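Local coordinates for protein agglutinin (Narcissus pseudonarcissus, PDB 3DZW) that binds mannose-containing sugars, here alpha-1,3-linked mannobiose, as a tetrameric daffodil lectin of the monocot mannose-binding family, at residues Gly60-Tyr65 / Pro71-Asn76; Tyr21-Ile24 / Asn30-Leu33. All coordinates share one frame; numbering follows the deposited sequence.

Contact 1: Gly60-Tyr65 / Pro71-Asn76; sequences GNLVVY and PIWASN. With MAN (alpha-D-mannopyranose), chain E.
Leu62 and Ser75 grip each other twice: Leu62 N donates to Ser75 OG at 3.0 Å, and Ser75 N returns a bond to Leu62 O that lies in the carbonyl plane. Ser75 chi1 of 58° sets OG between its own backbone N and carbonyl carbon, where it accepts the Leu62 N-H. Further along, Val64 N donates to Trp73 O, and Ile72 N donates to Val64 O in a nearly straight bond (172°). The Val64 side chain packs with both branches: CG1 lies 3.6 Å from Ile72 CG1, and CG2 reaches obliquely to the Trp73 ring on the same face. On the other face Val63 CG1 sits over the rim of the Tyr65 ring, and Pro71 CG comes within 3.7 Å of Tyr65 CE1. That face carries the sugar. Mannose O4 donates to Tyr65 OH at 2.8 Å, and Asn61 ND2 makes a weak, 3.3 Å bond to mannose O2. A water bridges Asn61 ND2 and Asn76 OD1 to mannose O5 and O6. Behind this shell, Thr77 bonds to Asn61 OD1 and Ser75 OG, holding the Asn61 amide in its orientation, and Gln57 bonds to Tyr65 OH. With Gln57 and Asp59 also bonded to the mannose, this is the Gln-x-Asp-x-Asn-x-Val-x-Tyr site of the monocot mannose-binding lectins, built on an antiparallel hairpin.

Contact 2: Tyr21-Ile24 / Asn30-Leu33; sequences YVFI and NLVL. With MAN (alpha-D-mannopyranose), chain D.
Phe23 and Leu31 make the dense side of this hairpin. Leu31 CD1 lies over one face of the Phe23 ring, 4.0 Å from its centroid in a CH-pi contact, while Leu31 CD2 approaches the ring atom Phe23 CZ to 3.7 Å. Leu33 comes in differently, its CB at the ring edge, in plane and 3.9 Å from Phe23 CD1. With chi1 at -173°, the Phe23 ring swings beside its own carbonyl carbon and along the strand toward Leu31. Trp41 and Leu88 also pack on the ring, placing this face in the hydrophobic core of the beta-prism II fold, where three antiparallel sheets pack around a common centre. Ile24 and Val32 form the hydrogen-bonded antiparallel pair, Ile24 N to Val32 O at 2.9 Å and Val32 N to Ile24 O at 3.1 Å. Their side chains lie on the other face and pack more sparsely: Ile24 CG2 comes to 3.7 Å of Val32 O, but the end of Ile24 leads away. Val32 rests instead on Gln26 and Ala42. Toward the sugar, Asn30 hardly meets the 21-24 strand; its ND2 gives mannose O2 a nearly straight bond of 3.1 Å, while Thr45 N donates to Asn30 OD1.

Contact 2 closes before contact 1 opens along the chain, and their centres lie about 15 Å apart. Each is an antiparallel hairpin within a separate four-stranded sheet: 21-25 with 31-35 in one, 62-65 with 71-74 in the other. The two sheets meet through their inner faces, where Val64 CG2 packs 4.1 Å from Leu31 CD2. In contact 1, Val64 and Trp73 point to the face opposite that of Tyr65, Pro71 and Ala74, which line the mannose pocket. Asn30 and Asn61 occupy equivalent positions, each just before an inner strand, and each reaches a different mannose. Both hairpins also touch the second subunit. One chain thus offers separate mannose sites around a shared core, consistent with multivalent glycan binding by the tetramer.

Contact 1: Gly60-Tyr65 / Pro71-Asn76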
ATOM      1  N   GLY A  60      25.439  -1.561   8.638  1.00 21.73           N
ATOM      2  CA  GLY A  60      24.693  -0.313   8.872  1.00 20.21           C
ATOM      3  C   GLY A  60      24.978   0.825   7.897  1.00 20.55           C
ATOM      4  O   GLY A  60      24.378   1.898   8.006  1.00 20.28           O
ATOM      5  N   ASN A  61      25.867   0.589   6.929  1.00 20.51           N
ATOM      6  CA  ASN A  61      26.242   1.602   5.970  1.00 19.20           C
ATOM      7  C   ASN A  61      25.367   1.517   4.702  1.00 18.43           C
ATOM      8  O   ASN A  61      25.112   0.419   4.196  1.00 20.36           O
ATOM      9  CB  ASN A  61      27.740   1.441   5.624  1.00 19.47           C
ATOM     10  CG  ASN A  61      28.412   2.766   5.135  1.00 19.95           C
ATOM     11  OD1 ASN A  61      27.840   3.858   5.230  1.00 15.97           O
ATOM     12  ND2 ASN A  61      29.651   2.649   4.664  1.00 19.26           N
ATOM     13  N   LEU A  62      24.883   2.679   4.220  1.00 18.11           N
ATOM     14  CA  LEU A  62      24.069   2.766   2.984  1.00 17.31           C
ATOM     15  C   LEU A  62      25.028   3.220   1.916  1.00 17.65           C
ATOM     16  O   LEU A  62      25.563   4.313   2.012  1.00 19.91           O
ATOM     17  CB  LEU A  62      22.914   3.743   3.152  1.00 18.84           C
ATOM     18  CG  LEU A  62      21.930   3.920   1.978  1.00 16.42           C
ATOM     19  CD1 LEU A  62      21.203   2.620   1.664  1.00 21.75           C
ATOM     20  CD2 LEU A  62      20.927   5.030   2.281  1.00 19.24           C
ATOM     21  N   VAL A  63      25.249   2.390   0.874  1.00 17.12           N
ATOM     22  CA  VAL A  63      26.259   2.714  -0.161  1.00 18.19           C
ATOM     23  C   VAL A  63      25.820   2.569  -1.627  1.00 18.55           C
ATOM     24  O   VAL A  63      25.101   1.634  -1.983  1.00 17.27           O
ATOM     25  CB  VAL A  63      27.509   1.791   0.027  1.00 17.28           C
ATOM     26  CG1 VAL A  63      28.652   2.198  -0.916  1.00 17.00           C
ATOM     27  CG2 VAL A  63      27.986   1.798   1.486  1.00 22.49           C
ATOM     28  N   VAL A  64      26.269   3.516  -2.472  1.00 18.01           N
ATOM     29  CA  VAL A  64      26.020   3.467  -3.898  1.00 18.90           C
ATOM     30  C   VAL A  64      27.299   2.917  -4.544  1.00 19.28           C
ATOM     31  O   VAL A  64      28.382   3.493  -4.362  1.00 19.91           O
ATOM     32  CB  VAL A  64      25.705   4.829  -4.490  1.00 19.95           C
ATOM     33  CG1 VAL A  64      25.607   4.739  -6.042  1.00 18.81           C
ATOM     34  CG2 VAL A  64      24.415   5.396  -3.892  1.00 19.45           C
ATOM     35  N   TYR A  65      27.175   1.799  -5.275  1.00 19.87           N
ATOM     36  CA  TYR A  65      28.329   1.163  -5.958  1.00 18.97           C
ATOM     37  C   TYR A  65      28.282   1.337  -7.474  1.00 19.59           C
ATOM     38  O   TYR A  65      27.212   1.303  -8.082  1.00 22.62           O
ATOM     39  CB  TYR A  65      28.413  -0.335  -5.624  1.00 19.16           C
ATOM     40  CG  TYR A  65      28.891  -0.649  -4.222  1.00 19.86           C
ATOM     41  CD1 TYR A  65      30.248  -0.694  -3.932  1.00 21.30           C
ATOM     42  CD2 TYR A  65      27.986  -0.928  -3.192  1.00 17.74           C
ATOM     43  CE1 TYR A  65      30.710  -0.988  -2.651  1.00 21.55           C
ATOM     44  CE2 TYR A  65      28.436  -1.229  -1.897  1.00 19.04           C
ATOM     45  CZ  TYR A  65      29.810  -1.253  -1.638  1.00 17.77           C
ATOM     46  OH  TYR A  65      30.281  -1.544  -0.370  1.00 19.42           O
ATOM     47  N   PRO A  71      32.761   1.952  -4.378  1.00 19.62           N
ATOM     48  CA  PRO A  71      31.826   2.928  -3.794  1.00 19.00           C
ATOM     49  C   PRO A  71      31.987   4.331  -4.372  1.00 19.21           C
ATOM     50  O   PRO A  71      33.112   4.771  -4.608  1.00 22.31           O
ATOM     51  CB  PRO A  71      32.207   2.939  -2.298  1.00 20.94           C
ATOM     52  CG  PRO A  71      33.095   1.778  -2.092  1.00 23.83           C
ATOM     53  CD  PRO A  71      33.726   1.450  -3.385  1.00 17.87           C
ATOM     54  N   ILE A  72      30.863   5.007  -4.634  1.00 18.22           N
ATOM     55  CA  ILE A  72      30.888   6.406  -5.144  1.00 18.93           C
ATOM     56  C   ILE A  72      30.144   7.373  -4.177  1.00 19.50           C
ATOM     57  O   ILE A  72      30.188   8.585  -4.360  1.00 18.01           O
ATOM     58  CB  ILE A  72      30.344   6.536  -6.603  1.00 21.02           C
ATOM     59  CG1 ILE A  72      28.853   6.173  -6.688  1.00 19.55           C
ATOM     60  CG2 ILE A  72      31.178   5.677  -7.554  1.00 23.03           C
ATOM     61  CD1 ILE A  72      28.259   6.352  -8.082  1.00 22.29           C
ATOM     62  N   TRP A  73      29.467   6.803  -3.162  1.00 17.79           N
ATOM     63  CA  TRP A  73      28.752   7.566  -2.143  1.00 15.61           C
ATOM     64  C   TRP A  73      28.380   6.644  -1.008  1.00 17.88           C
ATOM     65  O   TRP A  73      28.078   5.461  -1.234  1.00 15.69           O
ATOM     66  CB  TRP A  73      27.473   8.216  -2.698  1.00 17.57           C
ATOM     67  CG  TRP A  73      26.728   9.075  -1.646  1.00 14.27           C
ATOM     68  CD1 TRP A  73      26.867  10.418  -1.441  1.00 17.99           C
ATOM     69  CD2 TRP A  73      25.770   8.616  -0.664  1.00 16.82           C
ATOM     70  NE1 TRP A  73      26.050  10.832  -0.405  1.00 18.69           N
ATOM     71  CE2 TRP A  73      25.368   9.748   0.089  1.00 15.72           C
ATOM     72  CE3 TRP A  73      25.214   7.364  -0.351  1.00 18.06           C
ATOM     73  CZ2 TRP A  73      24.431   9.663   1.135  1.00 19.39           C
ATOM     74  CZ3 TRP A  73      24.282   7.285   0.691  1.00 19.46           C
ATOM     75  CH2 TRP A  73      23.904   8.431   1.418  1.00 19.10           C
ATOM     76  N   ALA A  74      28.409   7.174   0.227  1.00 18.55           N
ATOM     77  CA  ALA A  74      28.033   6.388   1.416  1.00 18.03           C
ATOM     78  C   ALA A  74      27.552   7.282   2.553  1.00 17.19           C
ATOM     79  O   ALA A  74      27.968   8.441   2.670  1.00 18.31           O
ATOM     80  CB  ALA A  74      29.198   5.525   1.880  1.00 17.52           C
ATOM     81  N   SER A  75      26.674   6.733   3.395  1.00 17.73           N
ATOM     82  CA  SER A  75      26.145   7.461   4.546  1.00 18.14           C
ATOM     83  C   SER A  75      27.178   7.567   5.695  1.00 20.27           C
ATOM     84  O   SER A  75      26.990   8.361   6.645  1.00 19.58           O
ATOM     85  CB  SER A  75      24.843   6.797   5.050  1.00 16.74           C
ATOM     86  OG  SER A  75      25.049   5.431   5.401  1.00 17.48           O
ATOM     87  N   ASN A  76      28.266   6.781   5.599  1.00 19.44           N
ATOM     88  CA  ASN A  76      29.330   6.761   6.614  1.00 20.64           C
ATOM     89  C   ASN A  76      28.800   6.319   7.991  1.00 22.01           C
ATOM     90  O   ASN A  76      29.177   6.884   9.029  1.00 22.71           O
ATOM     91  CB  ASN A  76      30.049   8.136   6.713  1.00 22.07           C
ATOM     92  CG  ASN A  76      30.729   8.553   5.401  1.00 17.64           C
ATOM     93  OD1 ASN A  76      31.266   7.714   4.656  1.00 19.47           O
ATOM     94  ND2 ASN A  76      30.734   9.852   5.133  1.00 18.21           N
TER
HETATM   95  C1  MAN E   1      32.696   1.041   4.987  1.00 31.32           C
HETATM   96  C2  MAN E   1      32.164  -0.420   4.612  1.00 27.86           C
HETATM   97  C3  MAN E   1      32.432  -0.811   3.172  1.00 25.96           C
HETATM   98  C4  MAN E   1      32.047   0.322   2.222  1.00 20.78           C
HETATM   99  C5  MAN E   1      32.781   1.634   2.561  1.00 21.24           C
HETATM  100  C6  MAN E   1      32.324   2.766   1.660  1.00 19.33           C
HETATM  101  O1  MAN E   1      33.923   1.146   5.869  1.00 45.36           O
HETATM  102  O2  MAN E   1      30.788  -0.443   4.856  1.00 27.79           O
HETATM  103  O3  MAN E   1      31.674  -1.963   2.858  1.00 28.62           O
HETATM  104  O4  MAN E   1      32.345  -0.045   0.888  1.00 20.54           O
HETATM  105  O5  MAN E   1      32.547   2.067   3.894  1.00 19.75           O
HETATM  106  O6  MAN E   1      32.880   3.990   2.125  1.00 22.91           O
HETATM  107  O   HOH W   1      31.739   4.982   4.392  1.00 19.17           O

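Contact 2: Tyr21-Ile24 / Asn30-Leu33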
ATOM      1  N   TYR A  21       5.774  10.465  -2.689  1.00 17.36           N
ATOM      2  CA  TYR A  21       7.249  10.472  -2.634  1.00 17.40           C
ATOM      3  C   TYR A  21       7.883   9.229  -3.281  1.00 16.72           C
ATOM      4  O   TYR A  21       7.387   8.101  -3.114  1.00 17.53           O
ATOM      5  CB  TYR A  21       7.745  10.598  -1.175  1.00 16.77           C
ATOM      6  CG  TYR A  21       7.023  11.651  -0.367  1.00 18.99           C
ATOM      7  CD1 TYR A  21       6.854  12.942  -0.860  1.00 20.31           C
ATOM      8  CD2 TYR A  21       6.565  11.377   0.922  1.00 15.80           C
ATOM      9  CE1 TYR A  21       6.193  13.924  -0.114  1.00 20.05           C
ATOM     10  CE2 TYR A  21       5.910  12.359   1.684  1.00 18.45           C
ATOM     11  CZ  TYR A  21       5.732  13.628   1.154  1.00 17.55           C
ATOM     12  OH  TYR A  21       5.094  14.603   1.884  1.00 19.61           O
ATOM     13  N   VAL A  22       8.979   9.450  -4.027  1.00 15.92           N
ATOM     14  CA  VAL A  22       9.723   8.381  -4.691  1.00 15.71           C
ATOM     15  C   VAL A  22      11.257   8.577  -4.453  1.00 17.17           C
ATOM     16  O   VAL A  22      11.795   9.667  -4.687  1.00 16.81           O
ATOM     17  CB  VAL A  22       9.429   8.311  -6.198  1.00 16.46           C
ATOM     18  CG1 VAL A  22      10.302   7.247  -6.872  1.00 16.64           C
ATOM     19  CG2 VAL A  22       7.940   8.029  -6.445  1.00 15.48           C
ATOM     20  N   PHE A  23      11.917   7.513  -3.975  1.00 15.79           N
ATOM     21  CA  PHE A  23      13.365   7.493  -3.691  1.00 16.00           C
ATOM     22  C   PHE A  23      13.909   6.477  -4.675  1.00 15.87           C
ATOM     23  O   PHE A  23      13.748   5.256  -4.483  1.00 17.31           O
ATOM     24  CB  PHE A  23      13.591   7.135  -2.228  1.00 15.92           C
ATOM     25  CG  PHE A  23      15.029   7.251  -1.759  1.00 16.70           C
ATOM     26  CD1 PHE A  23      15.667   8.484  -1.722  1.00 16.92           C
ATOM     27  CD2 PHE A  23      15.707   6.141  -1.261  1.00 18.28           C
ATOM     28  CE1 PHE A  23      16.980   8.598  -1.259  1.00 19.13           C
ATOM     29  CE2 PHE A  23      17.025   6.256  -0.786  1.00 18.82           C
ATOM     30  CZ  PHE A  23      17.651   7.479  -0.788  1.00 18.12           C
ATOM     31  N   ILE A  24      14.563   6.976  -5.743  1.00 15.66           N
ATOM     32  CA  ILE A  24      15.024   6.116  -6.854  1.00 16.61           C
ATOM     33  C   ILE A  24      16.539   6.101  -7.211  1.00 17.74           C
ATOM     34  O   ILE A  24      17.195   7.142  -7.275  1.00 17.64           O
ATOM     35  CB  ILE A  24      14.202   6.503  -8.169  1.00 14.18           C
ATOM     36  CG1 ILE A  24      14.550   5.592  -9.367  1.00 13.75           C
ATOM     37  CG2 ILE A  24      14.406   7.971  -8.520  1.00 18.80           C
ATOM     38  CD1 ILE A  24      13.639   5.824 -10.593  1.00 16.94           C
ATOM     39  N   ASN A  30      22.560   8.635 -10.200  1.00 20.48           N
ATOM     40  CA  ASN A  30      22.200   9.614  -9.225  1.00 19.28           C
ATOM     41  C   ASN A  30      21.040   9.039  -8.399  1.00 18.22           C
ATOM     42  O   ASN A  30      20.055   8.548  -8.957  1.00 20.30           O
ATOM     43  CB  ASN A  30      21.793  10.934  -9.898  1.00 19.97           C
ATOM     44  CG  ASN A  30      21.833  12.163  -8.924  1.00 21.20           C
ATOM     45  OD1 ASN A  30      22.416  12.102  -7.829  1.00 19.73           O
ATOM     46  ND2 ASN A  30      21.239  13.279  -9.358  1.00 20.27           N
ATOM     47  N   LEU A  31      21.201   9.049  -7.070  1.00 17.53           N
ATOM     48  CA  LEU A  31      20.172   8.575  -6.129  1.00 17.03           C
ATOM     49  C   LEU A  31      19.413   9.793  -5.734  1.00 16.08           C
ATOM     50  O   LEU A  31      19.966  10.689  -5.093  1.00 18.68           O
ATOM     51  CB  LEU A  31      20.817   7.909  -4.923  1.00 19.23           C
ATOM     52  CG  LEU A  31      19.914   7.436  -3.771  1.00 15.44           C
ATOM     53  CD1 LEU A  31      18.909   6.408  -4.225  1.00 17.67           C
ATOM     54  CD2 LEU A  31      20.783   6.880  -2.630  1.00 15.99           C
ATOM     55  N   VAL A  32      18.122   9.843  -6.098  1.00 17.98           N
ATOM     56  CA  VAL A  32      17.309  11.024  -5.881  1.00 16.81           C
ATOM     57  C   VAL A  32      15.947  10.808  -5.190  1.00 17.67           C
ATOM     58  O   VAL A  32      15.278   9.800  -5.414  1.00 17.44           O
ATOM     59  CB  VAL A  32      16.995  11.672  -7.264  1.00 17.06           C
ATOM     60  CG1 VAL A  32      16.261  13.010  -7.105  1.00 17.77           C
ATOM     61  CG2 VAL A  32      18.275  11.856  -8.083  1.00 18.64           C
ATOM     62  N   LEU A  33      15.565  11.785  -4.347  1.00 17.06           N
ATOM     63  CA  LEU A  33      14.275  11.805  -3.668  1.00 17.41           C
ATOM     64  C   LEU A  33      13.404  12.830  -4.355  1.00 17.53           C
ATOM     65  O   LEU A  33      13.783  14.014  -4.450  1.00 17.42           O
ATOM     66  CB  LEU A  33      14.426  12.180  -2.191  1.00 17.00           C
ATOM     67  CG  LEU A  33      13.116  12.315  -1.372  1.00 18.41           C
ATOM     68  CD1 LEU A  33      12.347  10.998  -1.328  1.00 16.45           C
ATOM     69  CD2 LEU A  33      13.403  12.806   0.036  1.00 17.38           C
TER
HETATM   70  C1  MAN D   1      20.523  15.456 -12.335  1.00 24.41           C
HETATM   71  C2  MAN D   1      19.698  14.234 -12.902  1.00 20.31           C
HETATM   72  C3  MAN D   1      18.208  14.498 -12.748  1.00 19.19           C
HETATM   73  C4  MAN D   1      17.871  14.861 -11.277  1.00 21.53           C
HETATM   74  C5  MAN D   1      18.724  16.035 -10.728  1.00 24.02           C
HETATM   75  C6  MAN D   1      18.494  16.231  -9.242  1.00 21.83           C
HETATM   76  O1  MAN D   1      20.883  16.558 -13.295  1.00 31.92           O
HETATM   77  O2  MAN D   1      20.068  13.048 -12.240  1.00 21.17           O
HETATM   78  O3  MAN D   1      17.500  13.351 -13.178  1.00 24.89           O
HETATM   79  O4  MAN D   1      16.517  15.210 -11.167  1.00 22.03           O
HETATM   80  O5  MAN D   1      20.124  15.835 -10.919  1.00 23.00           O
HETATM   81  O6  MAN D   1      19.379  17.230  -8.767  1.00 24.49           O